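Local coordinates for protein GH61E (Thielavia terrestris, PDB 3EJA) that probably cleaves cellulose and related polysaccharides oxidatively, as a copper-dependent lytic polysaccharide monooxygenase of family AA9, here holding magnesium in the metal site, at residues N51-A54 with G55-V58; V16-A19 with D20-D24; A178-A181 with T182-G185. All coordinates share one frame; numbering follows the deposited sequence. Where two conformers were deposited one is given.

Interaction 1: residues N51-A54 with G55-V58; sequences NTTA and GSTV. With NAG (2-acetamido-2-deoxy-beta-D-glucopyranose), chain E.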
loop_
_atom_site.group_PDB
_atom_site.type_symbol
_atom_site.label_atom_id
_atom_site.label_comp_id
_atom_site.label_asym_id
_atom_site.label_seq_id
_atom_site.Cartn_x
_atom_site.Cartn_y
_atom_site.Cartn_z
ATOM N N ASN A 51 -9.642 7.536 -13.404
ATOM C CA ASN A 51 -10.950 7.998 -12.942
ATOM C C ASN A 51 -11.726 6.860 -12.302
ATOM O O ASN A 51 -11.841 5.776 -12.875
ATOM C CB ASN A 51 -11.776 8.575 -14.097
ATOM C CG ASN A 51 -11.146 9.810 -14.718
ATOM O OD1 ASN A 51 -10.234 10.423 -14.149
ATOM N ND2 ASN A 51 -11.644 10.185 -15.902
ATOM N N THR A 52 -12.254 7.115 -11.111
ATOM C CA THR A 52 -13.067 6.136 -10.407
ATOM C C THR A 52 -14.054 6.849 -9.479
ATOM O O THR A 52 -13.889 8.029 -9.183
ATOM C CB THR A 52 -12.189 5.107 -9.641
ATOM O OG1 THR A 52 -12.952 3.920 -9.378
ATOM C CG2 THR A 52 -11.631 5.698 -8.333
ATOM N N THR A 53 -15.089 6.144 -9.043
ATOM C CA THR A 53 -16.074 6.744 -8.150
ATOM C C THR A 53 -15.893 6.218 -6.739
ATOM O O THR A 53 -15.430 5.090 -6.547
ATOM C CB THR A 53 -17.527 6.472 -8.612
ATOM O OG1 THR A 53 -17.808 5.066 -8.523
ATOM C CG2 THR A 53 -17.736 6.957 -10.051
ATOM N N ALA A 54 -16.252 7.043 -5.757
ATOM C CA ALA A 54 -16.279 6.609 -4.368
ATOM C C ALA A 54 -17.287 5.466 -4.250
ATOM O O ALA A 54 -18.402 5.561 -4.766
ATOM C CB ALA A 54 -16.657 7.760 -3.459
ATOM N N GLY A 55 -16.874 4.376 -3.612
ATOM C CA GLY A 55 -17.714 3.189 -3.494
ATOM C C GLY A 55 -17.400 2.112 -4.520
ATOM O O GLY A 55 -17.890 0.989 -4.414
ATOM N N SER A 56 -16.593 2.449 -5.523
ATOM C CA SER A 56 -16.191 1.477 -6.536
ATOM C C SER A 56 -14.954 0.694 -6.093
ATOM O O SER A 56 -14.358 0.984 -5.051
ATOM C CB SER A 56 -15.942 2.163 -7.888
ATOM O OG SER A 56 -14.720 2.881 -7.870
ATOM N N THR A 57 -14.585 -0.307 -6.888
ATOM C CA THR A 57 -13.398 -1.111 -6.635
ATOM C C THR A 57 -12.321 -0.791 -7.664
ATOM O O THR A 57 -12.590 -0.762 -8.861
ATOM C CB THR A 57 -13.737 -2.620 -6.677
ATOM O OG1 THR A 57 -14.683 -2.923 -5.647
ATOM C CG2 THR A 57 -12.490 -3.473 -6.483
ATOM N N VAL A 58 -11.107 -0.526 -7.192
ATOM C CA VAL A 58 -9.963 -0.396 -8.083
ATOM C C VAL A 58 -9.163 -1.700 -8.021
ATOM O O VAL A 58 -8.923 -2.233 -6.940
ATOM C CB VAL A 58 -9.070 0.822 -7.708
ATOM C CG1 VAL A 58 -7.731 0.763 -8.442
ATOM C CG2 VAL A 58 -9.797 2.138 -8.007
HETATM C C1 NAG E . -11.055 11.409 -16.389
HETATM C C2 NAG E . -11.321 11.338 -17.893
HETATM C C3 NAG E . -10.956 12.643 -18.600
HETATM C C4 NAG E . -11.523 13.854 -17.860
HETATM C C5 NAG E . -11.140 13.765 -16.377
HETATM C C6 NAG E . -11.594 14.960 -15.532
HETATM C C7 NAG E . -11.170 9.107 -18.839
HETATM C C8 NAG E . -10.260 8.022 -19.344
HETATM N N2 NAG E . -10.577 10.240 -18.482
HETATM O O3 NAG E . -11.437 12.601 -19.925
HETATM O O4 NAG E . -10.999 15.020 -18.451
HETATM O O5 NAG E . -11.672 12.563 -15.848
HETATM O O6 NAG E . -10.806 15.028 -14.358
HETATM O O7 NAG E . -12.388 8.935 -18.768
HETATM O O HOH W 1 -12.346 1.244 -10.649
#
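A type II beta turn from Thr53 to Ser56 carries the chain from strand 50-53 into strand 57-63, that is, from one sheet of the beta sandwich to the other. The backbone N of Ser56 closes it on Thr53 O (3.1 Å, from above the carbonyl plane). The hydroxyl of the same serine donates to the same acceptor: Ser56 OG lies 2.7 Å from Thr53 O, in the carbonyl plane and on a lone pair. With chi1 at 74°, OG sits between the serine's own N and carbonyl carbon, which brings it back to Thr53 O. From the strand side Thr52 OG1 comes within 2.5 Å of Ser56 OG, a very short approach whose proton could also go elsewhere. Water 1, 2.7 Å from Thr57 O, to which it donates, extends this chain of contacts to Thr52 OG1. Beside it the methyls Thr52 CG2 and Val58 CG2 touch at 4.0 Å. Gly55 has a positive phi of 98°, where a CB would collide with Ala54 O. With an alanine here instead of Ser56, Thr53 O would probably lose its in-plane donor and Thr52 OG1 the hydroxyl beside it. At the start of the strand Asn51 ND2 is bonded covalently to C1 of the sugar (1.4 Å), an N-glycan on an Asn-Thr-Thr sequon. The turn is thus fastened by backbone and hydroxyl together, converging on one carbonyl oxygen.

Interaction 2: residues V16-A19 with D20-D24; sequences VRKA and DNWQD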
loop_
_atom_site.group_PDB
_atom_site.type_symbol
_atom_site.label_atom_id
_atom_site.label_comp_id
_atom_site.label_asym_id
_atom_site.label_seq_id
_atom_site.Cartn_x
_atom_site.Cartn_y
_atom_site.Cartn_z
ATOM N N VAL A 16 0.291 4.588 -12.504
ATOM C CA VAL A 16 1.104 4.273 -11.324
ATOM C C VAL A 16 2.477 4.954 -11.434
ATOM O O VAL A 16 3.165 4.805 -12.438
ATOM C CB VAL A 16 1.287 2.729 -11.146
ATOM C CG1 VAL A 16 2.174 2.419 -9.935
ATOM C CG2 VAL A 16 -0.063 2.037 -10.991
ATOM N N ARG A 17 2.868 5.714 -10.409
ATOM C CA ARG A 17 4.196 6.345 -10.406
ATOM C C ARG A 17 5.287 5.274 -10.468
ATOM O O ARG A 17 5.235 4.275 -9.738
ATOM C CB ARG A 17 4.379 7.252 -9.185
ATOM C CG ARG A 17 3.315 8.368 -9.099
ATOM C CD ARG A 17 3.589 9.320 -7.953
ATOM N NE ARG A 17 2.806 10.552 -8.086
ATOM C CZ ARG A 17 2.945 11.616 -7.297
ATOM N NH1 ARG A 17 3.837 11.604 -6.312
ATOM N NH2 ARG A 17 2.195 12.696 -7.494
ATOM N N LYS A 18 6.248 5.474 -11.367
ATOM C CA LYS A 18 7.256 4.454 -11.666
ATOM C C LYS A 18 8.110 4.170 -10.438
ATOM O O LYS A 18 8.895 5.015 -9.990
ATOM C CB LYS A 18 8.132 4.853 -12.869
ATOM C CG LYS A 18 9.120 3.749 -13.292
ATOM C CD LYS A 18 10.073 4.204 -14.388
ATOM C CE LYS A 18 9.637 3.719 -15.770
ATOM N NZ LYS A 18 10.519 4.239 -16.877
ATOM N N ALA A 19 7.922 2.983 -9.873
ATOM C CA ALA A 19 8.645 2.610 -8.673
ATOM C C ALA A 19 10.121 2.387 -9.000
ATOM O O ALA A 19 10.475 1.999 -10.120
ATOM C CB ALA A 19 8.021 1.373 -8.029
ATOM N N ASP A 20 10.978 2.641 -8.016
ATOM C CA ASP A 20 12.417 2.469 -8.184
ATOM C C ASP A 20 12.818 1.020 -8.485
ATOM O O ASP A 20 13.924 0.772 -8.980
ATOM C CB ASP A 20 13.166 2.972 -6.939
ATOM C CG ASP A 20 13.194 4.499 -6.834
ATOM O OD1 ASP A 20 12.837 5.196 -7.805
ATOM O OD2 ASP A 20 13.588 4.996 -5.756
ATOM N N ASN A 21 11.933 0.069 -8.173
ATOM C CA ASN A 21 12.182 -1.349 -8.462
ATOM C C ASN A 21 11.610 -1.831 -9.812
ATOM O O ASN A 21 11.451 -3.038 -10.026
ATOM C CB ASN A 21 11.676 -2.236 -7.306
ATOM C CG ASN A 21 10.158 -2.390 -7.290
ATOM O OD1 ASN A 21 9.427 -1.590 -7.878
ATOM N ND2 ASN A 21 9.678 -3.441 -6.624
ATOM N N TRP A 22 11.319 -0.895 -10.722
ATOM C CA TRP A 22 10.670 -1.256 -11.990
ATOM C C TRP A 22 11.483 -2.243 -12.844
ATOM O O TRP A 22 10.921 -2.990 -13.645
ATOM C CB TRP A 22 10.237 -0.016 -12.789
ATOM C CG TRP A 22 11.325 0.711 -13.520
ATOM C CD1 TRP A 22 12.096 1.735 -13.051
ATOM C CD2 TRP A 22 11.742 0.478 -14.874
ATOM N NE1 TRP A 22 12.976 2.149 -14.029
ATOM C CE2 TRP A 22 12.773 1.393 -15.156
ATOM C CE3 TRP A 22 11.341 -0.426 -15.872
ATOM C CZ2 TRP A 22 13.421 1.429 -16.399
ATOM C CZ3 TRP A 22 11.981 -0.390 -17.108
ATOM C CH2 TRP A 22 13.008 0.527 -17.359
ATOM N N GLN A 23 12.795 -2.264 -12.653
ATOM C CA GLN A 23 13.646 -3.211 -13.380
ATOM C C GLN A 23 14.004 -4.471 -12.586
ATOM O O GLN A 23 14.068 -5.561 -13.155
ATOM C CB GLN A 23 14.933 -2.531 -13.849
ATOM C CG GLN A 23 14.693 -1.152 -14.441
ATOM C CD GLN A 23 15.958 -0.455 -14.891
ATOM O OE1 GLN A 23 16.275 0.656 -14.433
ATOM N NE2 GLN A 23 16.685 -1.088 -15.794
ATOM N N ASP A 24 14.260 -4.322 -11.289
ATOM C CA ASP A 24 14.841 -5.419 -10.490
ATOM C C ASP A 24 13.863 -6.135 -9.557
ATOM O O ASP A 24 14.235 -7.099 -8.872
ATOM C CB ASP A 24 16.037 -4.912 -9.695
ATOM C CG ASP A 24 15.657 -3.871 -8.652
ATOM O OD1 ASP A 24 14.453 -3.715 -8.352
ATOM O OD2 ASP A 24 16.575 -3.209 -8.118
HETATM O O HOH W 2 11.620 5.255 -10.364
#
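Lys18 O is gripped by two donors, Gln40 NE2 and water 2, and the water also donates to the carboxylate of Asp20, at 2.8 Å from Asp20 OD1. The bridge spans the start of a type I beta turn from Ala19 to Trp22, closed by Trp22 N on Ala19 O (3.1 Å, a bent bond of 138°). That oxygen also lies at the edge of the indole, in its plane, 3.4 Å from Trp22 CD1. The lysine covers one indole face. CG is anti to the backbone N (chi1 -175°), and a bend at chi3 (-100°) lays the rest of the chain across the rings. Lys18 CD makes a CH-pi contact 3.6 Å from the centroid of the five-membered ring of Trp22, while Lys18 NZ stands 4.2 Å from the centroid of the six-membered ring, a cation-pi contact. Gln23 CG lies over the opposite face, so the exposed indole is held between the two chains. On the buried side Asn21 OD1 rests 3.3 Å from Ala19 CB, and Asn21 ND2 bonds to Gly26 O. The Asn21 side chain is about 5 Å from that of Tyr153, a ligand of the magnesium. The turn sits in the loop between strand 3-7 and helix 35-38: Val16 packs on strand 151-162, and Asp20 OD2 bonds to Gln35 NE2 of the helix and Ala41 N just beyond it.

Interaction 3: residues A178-A181 with T182-G185; sequences AYSA and TDPG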
loop_
_atom_site.group_PDB
_atom_site.type_symbol
_atom_site.label_atom_id
_atom_site.label_comp_id
_atom_site.label_asym_id
_atom_site.label_seq_id
_atom_site.Cartn_x
_atom_site.Cartn_y
_atom_site.Cartn_z
ATOM N N ALA A 178 4.823 6.166 10.085
ATOM C CA ALA A 178 3.791 5.239 10.553
ATOM C C ALA A 178 4.350 3.947 11.138
ATOM O O ALA A 178 3.734 3.369 12.031
ATOM C CB ALA A 178 2.818 4.916 9.424
ATOM N N TYR A 179 5.492 3.497 10.617
ATOM C CA TYR A 179 6.067 2.199 10.976
ATOM C C TYR A 179 7.365 2.331 11.763
ATOM O O TYR A 179 8.182 3.220 11.501
ATOM C CB TYR A 179 6.361 1.360 9.724
ATOM C CG TYR A 179 5.159 0.979 8.883
ATOM C CD1 TYR A 179 3.857 1.038 9.401
ATOM C CD2 TYR A 179 5.327 0.536 7.572
ATOM C CE1 TYR A 179 2.750 0.678 8.617
ATOM C CE2 TYR A 179 4.231 0.166 6.786
ATOM C CZ TYR A 179 2.952 0.245 7.308
ATOM O OH TYR A 179 1.865 -0.115 6.534
ATOM N N SER A 180 7.554 1.423 12.711
ATOM C CA SER A 180 8.845 1.284 13.368
ATOM C C SER A 180 9.405 -0.104 13.066
ATOM O O SER A 180 8.641 -1.064 12.908
ATOM C CB SER A 180 8.673 1.491 14.877
ATOM O OG SER A 180 9.738 0.929 15.620
ATOM N N ALA A 181 10.731 -0.201 12.999
ATOM C CA ALA A 181 11.413 -1.470 12.717
ATOM C C ALA A 181 11.137 -2.572 13.744
ATOM O O ALA A 181 11.387 -3.747 13.470
ATOM C CB ALA A 181 12.922 -1.250 12.560
ATOM N N THR A 182 10.623 -2.203 14.917
ATOM C CA THR A 182 10.321 -3.196 15.961
ATOM C C THR A 182 8.821 -3.483 16.107
ATOM O O THR A 182 8.414 -4.225 17.006
ATOM C CB THR A 182 10.926 -2.816 17.349
ATOM O OG1 THR A 182 10.417 -1.539 17.763
ATOM C CG2 THR A 182 12.453 -2.780 17.297
ATOM N N ASP A 183 8.001 -2.913 15.219
ATOM C CA ASP A 183 6.569 -3.208 15.203
ATOM C C ASP A 183 6.351 -4.730 15.155
ATOM O O ASP A 183 7.073 -5.444 14.443
ATOM C CB ASP A 183 5.868 -2.519 14.018
ATOM C CG ASP A 183 5.709 -1.009 14.208
ATOM O OD1 ASP A 183 5.956 -0.488 15.326
ATOM O OD2 ASP A 183 5.329 -0.341 13.223
ATOM N N PRO A 184 5.381 -5.233 15.937
ATOM C CA PRO A 184 5.156 -6.680 16.076
ATOM C C PRO A 184 4.771 -7.391 14.783
ATOM O O PRO A 184 4.942 -8.611 14.684
ATOM C CB PRO A 184 4.007 -6.767 17.088
ATOM C CG PRO A 184 3.350 -5.443 17.032
ATOM C CD PRO A 184 4.444 -4.453 16.765
ATOM N N GLY A 185 4.238 -6.643 13.817
ATOM C CA GLY A 185 3.909 -7.198 12.497
ATOM C C GLY A 185 5.010 -7.051 11.455
ATOM O O GLY A 185 4.851 -7.496 10.307
HETATM O O HOH W 3 2.832 0.293 13.072
HETATM O O HOH W 4 11.965 0.664 17.776
#
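Ser180 to Asp183 form a type I beta turn in the loop after strand 151-162, its backbone closed by Asp183 N on Ser180 O at 3.0 Å. The same two residues are joined a second time, in the other direction, by the aspartate side chain: Ser180 N donates to Asp183 OD2 at 2.9 Å. This bond is nearly straight (172°), though the N-H arrives from well above the carboxylate plane. CG of Asp183 lies beside its own N and opposite the carbonyl carbon (chi1 -74°), which turns the carboxylate back toward the first residue of the turn. There Asp183 OD1 packs against the serine methylene, 3.4 Å from Ser180 CB, while Asp183 OD2 passes 3.5 Å from Tyr179 CA. Water 3 gives the carboxylate a second donor, 2.6 Å from Asp183 OD2, and holds Ala178 O only weakly. In the conformer described, Ser180 OG accepts a weak bond of 3.3 Å from Thr182 N, the pairing of an ST turn, and water 4 bonds to both Ser180 OG and Thr182 OG1. As Ser180 has two conformers, these hydroxyl contacts are less certain than those of the aspartate. The ring of Tyr179 leads inward, where its OH bonds to Tyr75 OH on strand 72-78 and Glu137 OE2 on strand 130-140, and the ring meets Phe175 edge-to-face. The backbone N-H and the water, both donating to OD2, are consistent with a charged carboxylate; Asp183 thereby satisfies the serine N-H, and two bonds between the same residues hold the turn.

From the N terminus the three contacts follow in series, none nested in or crossing another, and each closes a tight turn. Interaction 2 comes first, in the loop between strand 3-7 and helix 35-38. Interaction 1 follows as the connection from strand 50-53 to strand 57-63, and so from the five-stranded sheet to the three-stranded one; its nearest atoms are about 8 Å from interaction 2. Both meet strand 151-162, at Cys156 for Arg17 and at Ser160 and Thr162 for Thr52. Interaction 3, in the loop after that strand, lies across the chain's centre from interaction 1, and through Tyr179 ties the loop to strands 72-78 and 130-140.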